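Local coordinates for soluble epoxide hydrolase (Bacillus megaterium, PDB 4INZ), which is a soluble, single-chain enzyme of the alpha/beta hydrolase fold, with a mixed beta sheet flanked by helices and a helical lid, at residues L92-D95 with I96-I100; G139-P142 with Y143-M146; R176-S180 with G181-L185. The protein carries 1 engineered substitution. All coordinates share one frame; numbering follows the deposited sequence.

From the N terminus, the three contacts follow one another in series; none nests in or crosses another, and each joins two adjacent pieces of chain, so no long loop is closed. Interaction 1 is a side-chain network on helix 89-102, which packs against the central sheet. Interaction 2 turns the chain from strand 131-137 into helix 142-151, where the helical insertion begins. Interaction 3 lies within that insertion, on helix 169-193, at a change of helical hand. The sites do not touch: nearest atoms are about 10 Å apart between interactions 1 and 2, about 14 Å between 2 and 3, and about 17 Å between 1 and 3.

Interaction 1. Residues L92-D95 with I96-I100; sequences LVED and IRQVI
The side chains of E94 and R97 travel abreast off the helix, and the guanidinium takes the carboxylate side-on in a bidentate salt bridge. R97 NE bonds E94 OE1 at 3.0 Å and R97 NH2 bonds E94 OE2 at 3.0 Å. Both acceptors lie in the guanidinium plane, but the two flat groups are turned 39° apart, so both donors stand well out of the carboxylate plane, NH2 on the syn side of OE2. E94 can reach forward because its chain turns about the CB-CG bond (chi2 74°). Q98 approaches differently: its amide stands almost perpendicular to the carboxylate, and Q98 NE2 gives E94 OE2 a nearly straight bond of 2.9 Å on the anti side. OE2 is thus held by two donors, both from the same face of its plane. These i to i+3 and i to i+4 pairings are side-chain bridges along helix 89-102, which forms the crossover between parallel strands 66-70 and 108-112 of the alpha/beta hydrolase sheet. Beneath them the helical backbone bonds continue, Q98 N to E94 O at 3.0 Å and V99 N to D95 O at 2.9 Å. The far end of the Q98 amide is anchored too, since OE1 accepts from N26 N. D95 takes no part in this side-chain network; its carboxylate forms a salt bridge with R73 and a hydrogen bond with N26 ND2, while I96 and I100 pack on L44 and L42 of strand 40-44.

Interaction 2. Residues G139-P142 with Y143-M146; sequences GPHP and YTFM
This contact is a helix N-terminal cap, formed where the loop after strand 131-137 enters helix 142-151, and all its touching residues are buried. The evidence is the bond from T144 N to H141 ND1, 3.3 Å long and nearly straight at 173°, with the donor in the plane of the imidazole. H141 has CG anti to its own N (chi1 176°), which brings ND1 to the first turn, and the H141 and T144 side chains cross at about a right angle. P142 CD lies over one imidazole face near its rim, 3.4 Å above the H141 ring plane, and H141 CE1 meets the edge of the Y143 ring, 3.9 Å from Y143 CD1. The other imidazole nitrogen, NE2, is hydrogen-bonded to Y125 OH, so both ring nitrogens have partners and the ring's rotation is probably fixed. A water joins the same two residues a second way, accepting from H141 N at 2.9 Å and donating to T144 OG1 at 2.7 Å; OG1 is also bonded to N263 O. Beyond the cap, F145 N closes the first helical bond on H141 O at 3.1 Å, and P140 CB sits over one face of the F145 ring, a CH-pi contact 3.9 Å from the centroid. The arrangement is that of a histidine N-cap, here opening the helical lid that alpha/beta hydrolases of this kind insert after the sixth strand.

Interaction 3. Residues R176-S180 with G181-L185; sequences RDNFS and GLRKL
The backbone O of R176 is gripped twice by S180, from N at 2.9 Å and from OG at 2.8 Å, and this probably helps to hold the S180 backbone over which the R183 guanidinium lies. The turn so closed is left-handed: D177, N178 and F179 all have positive phi and psi (57° and 45° at F179), whereas S180 returns to right-handed values. The contact is therefore a left-handed helical turn running into a right-handed helix, within helix 169-193 of the lid of this alpha/beta hydrolase. The first torsion of S180 turns OG back to R176 O, which it meets from well above the carbonyl plane. R183 binds the left-handed turn with two nitrogens, each to a different carbonyl. R183 NH1 meets D177 O at 2.8 Å, nearly along the C=O axis, while R183 NE comes to N178 O at 2.9 Å from above that carbonyl's plane. Both oxygens lie in the guanidinium plane, reached by a bend at chi3 (-79°), and S180 CA sits 3.3 Å above one face of the R183 group. Held flat in this way, the positive group probably offsets the partial negative charge of the two carbonyls. After G181 and L182, whose N atoms make no bond to the preceding turn, the helical bonds resume with R183 N to F179 O at 2.9 Å and K184 N to S180 O. F179 and L182 touch E209 and W208 of helix 198-210 respectively, with 3.9 Å between F179 CD1 and L182 CD1. K184 folds back at its last torsion, leaving K184 NZ 3.4 Å from S180 CB.

Interaction 1. Residues L92-D95 with I96-I100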
loop_
_atom_site.group_PDB
_atom_site.type_symbol
_atom_site.label_atom_id
_atom_site.label_comp_id
_atom_site.label_asym_id
_atom_site.label_seq_id
_atom_site.Cartn_x
_atom_site.Cartn_y
_atom_site.Cartn_z
ATOM N N LEU A 92 6.853 5.133 9.815
ATOM C CA LEU A 92 6.693 4.328 8.611
ATOM C C LEU A 92 7.521 4.876 7.451
ATOM O O LEU A 92 8.116 4.116 6.691
ATOM C CB LEU A 92 5.216 4.275 8.220
ATOM C CG LEU A 92 4.309 3.663 9.292
ATOM C CD1 LEU A 92 2.850 3.969 9.013
ATOM C CD2 LEU A 92 4.535 2.158 9.405
ATOM N N VAL A 93 7.550 6.199 7.317
ATOM C CA VAL A 93 8.328 6.843 6.264
ATOM C C VAL A 93 9.826 6.606 6.452
ATOM O O VAL A 93 10.554 6.382 5.484
ATOM C CB VAL A 93 8.027 8.366 6.178
ATOM C CG1 VAL A 93 9.092 9.091 5.350
ATOM C CG2 VAL A 93 6.638 8.609 5.596
ATOM N N GLU A 94 10.283 6.642 7.702
ATOM C CA GLU A 94 11.690 6.382 7.997
ATOM C C GLU A 94 12.049 4.921 7.723
ATOM O O GLU A 94 13.162 4.621 7.281
ATOM C CB GLU A 94 12.036 6.771 9.438
ATOM C CG GLU A 94 13.463 6.424 9.850
ATOM C CD GLU A 94 14.520 7.342 9.237
ATOM O OE1 GLU A 94 14.167 8.249 8.455
ATOM O OE2 GLU A 94 15.716 7.153 9.550
ATOM N N ASP A 95 11.111 4.011 7.977
ATOM C CA ASP A 95 11.322 2.613 7.620
ATOM C C ASP A 95 11.724 2.537 6.159
ATOM O O ASP A 95 12.703 1.881 5.805
ATOM C CB ASP A 95 10.053 1.774 7.820
ATOM C CG ASP A 95 9.820 1.385 9.266
ATOM O OD1 ASP A 95 10.691 1.670 10.118
ATOM O OD2 ASP A 95 8.760 0.782 9.545
ATOM N N ILE A 96 10.951 3.209 5.308
ATOM C CA ILE A 96 11.156 3.111 3.873
ATOM C C ILE A 96 12.493 3.718 3.481
ATOM O O ILE A 96 13.215 3.162 2.658
ATOM C CB ILE A 96 10.009 3.777 3.082
ATOM C CG1 ILE A 96 8.663 3.170 3.493
ATOM C CG2 ILE A 96 10.233 3.618 1.578
ATOM C CD1 ILE A 96 8.603 1.644 3.401
ATOM N N ARG A 97 12.834 4.849 4.088
ATOM C CA ARG A 97 14.110 5.487 3.798
ATOM C C ARG A 97 15.278 4.555 4.109
ATOM O O ARG A 97 16.200 4.416 3.304
ATOM C CB ARG A 97 14.260 6.787 4.585
ATOM C CG ARG A 97 15.320 7.711 4.029
ATOM C CD ARG A 97 15.639 8.837 5.008
ATOM N NE ARG A 97 16.202 8.332 6.258
ATOM C CZ ARG A 97 17.476 7.986 6.414
ATOM N NH1 ARG A 97 18.324 8.091 5.398
ATOM N NH2 ARG A 97 17.904 7.533 7.582
ATOM N N GLN A 98 15.236 3.921 5.278
ATOM C CA GLN A 98 16.334 3.061 5.716
ATOM C C GLN A 98 16.383 1.744 4.939
ATOM O O GLN A 98 17.451 1.173 4.748
ATOM C CB GLN A 98 16.266 2.793 7.225
ATOM C CG GLN A 98 16.479 4.018 8.103
ATOM C CD GLN A 98 16.819 3.650 9.543
ATOM O OE1 GLN A 98 17.277 2.543 9.822
ATOM N NE2 GLN A 98 16.583 4.577 10.464
ATOM N N VAL A 99 15.231 1.258 4.493
ATOM C CA VAL A 99 15.210 0.041 3.694
ATOM C C VAL A 99 15.943 0.242 2.370
ATOM O O VAL A 99 16.752 -0.596 1.960
ATOM C CB VAL A 99 13.774 -0.435 3.429
ATOM C CG1 VAL A 99 13.755 -1.452 2.294
ATOM C CG2 VAL A 99 13.177 -1.017 4.709
ATOM N N ILE A 100 15.662 1.356 1.707
ATOM C CA ILE A 100 16.307 1.672 0.433
ATOM C C ILE A 100 17.825 1.760 0.602
ATOM O O ILE A 100 18.592 1.178 -0.174
ATOM C CB ILE A 100 15.743 2.981 -0.172
ATOM C CG1 ILE A 100 14.259 2.800 -0.508
ATOM C CG2 ILE A 100 16.523 3.385 -1.414
ATOM C CD1 ILE A 100 13.547 4.083 -0.905
#

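Interaction 2. Residues G139-P142 with Y143-M146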
loop_
_atom_site.group_PDB
_atom_site.type_symbol
_atom_site.label_atom_id
_atom_site.label_comp_id
_atom_site.label_asym_id
_atom_site.label_seq_id
_atom_site.Cartn_x
_atom_site.Cartn_y
_atom_site.Cartn_z
ATOM N N GLY A 139 -5.470 3.497 -3.638
ATOM C CA GLY A 139 -5.041 3.998 -2.341
ATOM C C GLY A 139 -5.082 5.512 -2.373
ATOM O O GLY A 139 -5.337 6.099 -3.418
ATOM N N PRO A 140 -4.821 6.157 -1.231
ATOM C CA PRO A 140 -5.047 7.605 -1.165
ATOM C C PRO A 140 -3.863 8.462 -1.628
ATOM O O PRO A 140 -2.750 8.317 -1.118
ATOM C CB PRO A 140 -5.314 7.836 0.322
ATOM C CG PRO A 140 -4.449 6.787 1.002
ATOM C CD PRO A 140 -4.486 5.577 0.081
ATOM N N HIS A 141 -4.113 9.351 -2.589
ATOM C CA HIS A 141 -3.180 10.436 -2.863
ATOM C C HIS A 141 -3.332 11.440 -1.726
ATOM O O HIS A 141 -4.448 11.740 -1.318
ATOM C CB HIS A 141 -3.494 11.111 -4.204
ATOM C CG HIS A 141 -2.621 12.292 -4.498
ATOM N ND1 HIS A 141 -2.992 13.587 -4.202
ATOM C CD2 HIS A 141 -1.386 12.371 -5.047
ATOM C CE1 HIS A 141 -2.024 14.413 -4.562
ATOM N NE2 HIS A 141 -1.036 13.700 -5.074
ATOM N N PRO A 142 -2.213 11.949 -1.190
ATOM C CA PRO A 142 -2.288 12.798 0.007
ATOM C C PRO A 142 -3.301 13.939 -0.086
ATOM O O PRO A 142 -3.959 14.249 0.909
ATOM C CB PRO A 142 -0.867 13.347 0.123
ATOM C CG PRO A 142 -0.021 12.243 -0.434
ATOM C CD PRO A 142 -0.822 11.689 -1.593
ATOM N N TYR A 143 -3.432 14.555 -1.254
ATOM C CA TYR A 143 -4.273 15.747 -1.364
ATOM C C TYR A 143 -5.681 15.452 -1.865
ATOM O O TYR A 143 -6.658 15.922 -1.280
ATOM C CB TYR A 143 -3.602 16.822 -2.227
ATOM C CG TYR A 143 -2.400 17.458 -1.565
ATOM C CD1 TYR A 143 -1.126 16.930 -1.740
ATOM C CD2 TYR A 143 -2.542 18.578 -0.748
ATOM C CE1 TYR A 143 -0.025 17.500 -1.131
ATOM C CE2 TYR A 143 -1.447 19.159 -0.136
ATOM C CZ TYR A 143 -0.191 18.617 -0.329
ATOM O OH TYR A 143 0.903 19.193 0.276
ATOM N N THR A 144 -5.799 14.681 -2.943
ATOM C CA THR A 144 -7.123 14.394 -3.472
ATOM C C THR A 144 -7.963 13.581 -2.493
ATOM O O THR A 144 -9.184 13.713 -2.468
ATOM C CB THR A 144 -7.089 13.705 -4.862
ATOM O OG1 THR A 144 -6.496 12.402 -4.756
ATOM C CG2 THR A 144 -6.315 14.557 -5.872
ATOM N N PHE A 145 -7.319 12.746 -1.676
ATOM C CA PHE A 145 -8.082 11.935 -0.733
ATOM C C PHE A 145 -8.805 12.787 0.301
ATOM O O PHE A 145 -9.965 12.532 0.629
ATOM C CB PHE A 145 -7.209 10.901 -0.019
ATOM C CG PHE A 145 -7.989 9.997 0.888
ATOM C CD1 PHE A 145 -8.966 9.156 0.370
ATOM C CD2 PHE A 145 -7.755 9.983 2.254
ATOM C CE1 PHE A 145 -9.689 8.317 1.197
ATOM C CE2 PHE A 145 -8.478 9.144 3.084
ATOM C CZ PHE A 145 -9.448 8.315 2.554
ATOM N N MET A 146 -8.117 13.792 0.831
ATOM C CA MET A 146 -8.751 14.704 1.778
ATOM C C MET A 146 -9.887 15.470 1.099
ATOM O O MET A 146 -10.942 15.689 1.689
ATOM C CB MET A 146 -7.727 15.668 2.370
ATOM C CG MET A 146 -6.651 14.971 3.179
ATOM S SD MET A 146 -7.290 14.050 4.602
ATOM C CE MET A 146 -7.774 15.401 5.696
HETATM O O HOH W 1 -6.779 10.030 -3.408
#

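Interaction 3. Residues R176-S180 with G181-L185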
loop_
_atom_site.group_PDB
_atom_site.type_symbol
_atom_site.label_atom_id
_atom_site.label_comp_id
_atom_site.label_asym_id
_atom_site.label_seq_id
_atom_site.Cartn_x
_atom_site.Cartn_y
_atom_site.Cartn_z
ATOM N N ARG A 176 -11.165 -13.762 15.119
ATOM C CA ARG A 176 -11.961 -14.882 15.631
ATOM C C ARG A 176 -12.194 -15.960 14.571
ATOM O O ARG A 176 -12.256 -15.668 13.374
ATOM C CB ARG A 176 -13.310 -14.386 16.172
ATOM C CG ARG A 176 -14.252 -13.881 15.087
ATOM C CD ARG A 176 -15.527 -13.231 15.643
ATOM N NE ARG A 176 -16.361 -12.704 14.558
ATOM C CZ ARG A 176 -17.515 -12.058 14.723
ATOM N NH1 ARG A 176 -18.005 -11.845 15.939
ATOM N NH2 ARG A 176 -18.180 -11.627 13.660
ATOM N N ASP A 177 -12.303 -17.206 15.021
ATOM C CA ASP A 177 -12.619 -18.326 14.144
ATOM C C ASP A 177 -11.724 -18.378 12.914
ATOM O O ASP A 177 -12.180 -18.252 11.773
ATOM C CB ASP A 177 -14.091 -18.285 13.754
ATOM C CG ASP A 177 -14.999 -18.302 14.962
ATOM O OD1 ASP A 177 -15.139 -19.380 15.576
ATOM O OD2 ASP A 177 -15.553 -17.238 15.306
ATOM N N ASN A 178 -10.433 -18.571 13.156
ATOM C CA ASN A 178 -9.485 -18.719 12.067
ATOM C C ASN A 178 -9.466 -17.478 11.167
ATOM O O ASN A 178 -9.495 -17.584 9.946
ATOM C CB ASN A 178 -9.829 -19.987 11.274
ATOM C CG ASN A 178 -8.769 -20.351 10.256
ATOM O OD1 ASN A 178 -9.084 -20.795 9.147
ATOM N ND2 ASN A 178 -7.503 -20.166 10.624
ATOM N N PHE A 179 -9.419 -16.303 11.793
ATOM C CA PHE A 179 -9.355 -15.031 11.071
ATOM C C PHE A 179 -10.524 -14.835 10.106
ATOM O O PHE A 179 -10.337 -14.403 8.969
ATOM C CB PHE A 179 -8.017 -14.896 10.341
ATOM C CG PHE A 179 -6.828 -14.997 11.257
ATOM C CD1 PHE A 179 -6.339 -13.872 11.909
ATOM C CD2 PHE A 179 -6.224 -16.218 11.493
ATOM C CE1 PHE A 179 -5.254 -13.963 12.770
ATOM C CE2 PHE A 179 -5.135 -16.325 12.358
ATOM C CZ PHE A 179 -4.652 -15.196 12.998
ATOM N N SER A 180 -11.730 -15.132 10.580
ATOM C CA SER A 180 -12.919 -15.100 9.741
ATOM C C SER A 180 -13.147 -13.735 9.099
ATOM O O SER A 180 -13.519 -13.652 7.931
ATOM C CB SER A 180 -14.152 -15.515 10.548
ATOM O OG SER A 180 -14.271 -14.729 11.719
ATOM N N GLY A 181 -12.919 -12.665 9.857
ATOM C CA GLY A 181 -13.128 -11.327 9.332
ATOM C C GLY A 181 -12.216 -11.031 8.155
ATOM O O GLY A 181 -12.629 -10.418 7.163
ATOM N N LEU A 182 -10.966 -11.468 8.261
ATOM C CA LEU A 182 -9.990 -11.253 7.194
ATOM C C LEU A 182 -10.257 -12.179 6.009
ATOM O O LEU A 182 -10.075 -11.795 4.853
ATOM C CB LEU A 182 -8.567 -11.454 7.721
ATOM C CG LEU A 182 -8.119 -10.467 8.803
ATOM C CD1 LEU A 182 -6.808 -10.912 9.447
ATOM C CD2 LEU A 182 -7.993 -9.053 8.232
ATOM N N ARG A 183 -10.688 -13.402 6.300
ATOM C CA ARG A 183 -11.041 -14.351 5.245
ATOM C C ARG A 183 -12.167 -13.811 4.376
ATOM O O ARG A 183 -12.133 -13.922 3.146
ATOM C CB ARG A 183 -11.456 -15.700 5.838
ATOM C CG ARG A 183 -10.291 -16.552 6.304
ATOM C CD ARG A 183 -10.724 -17.984 6.577
ATOM N NE ARG A 183 -11.395 -18.137 7.867
ATOM C CZ ARG A 183 -12.687 -18.414 8.012
ATOM N NH1 ARG A 183 -13.205 -18.541 9.227
ATOM N NH2 ARG A 183 -13.460 -18.572 6.943
ATOM N N LYS A 184 -13.174 -13.234 5.018
ATOM C CA LYS A 184 -14.323 -12.738 4.282
ATOM C C LYS A 184 -13.923 -11.526 3.458
ATOM O O LYS A 184 -14.432 -11.310 2.363
ATOM C CB LYS A 184 -15.466 -12.413 5.241
ATOM C CG LYS A 184 -15.979 -13.648 5.984
ATOM C CD LYS A 184 -17.196 -13.351 6.852
ATOM C CE LYS A 184 -17.743 -14.628 7.491
ATOM N NZ LYS A 184 -16.740 -15.324 8.346
ATOM N N LEU A 185 -12.977 -10.756 3.978
ATOM C CA LEU A 185 -12.539 -9.537 3.318
ATOM C C LEU A 185 -11.722 -9.824 2.060
ATOM O O LEU A 185 -11.974 -9.241 1.006
ATOM C CB LEU A 185 -11.745 -8.669 4.298
ATOM C CG LEU A 185 -11.318 -7.275 3.853
ATOM C CD1 LEU A 185 -12.515 -6.479 3.353
ATOM C CD2 LEU A 185 -10.628 -6.554 5.010
#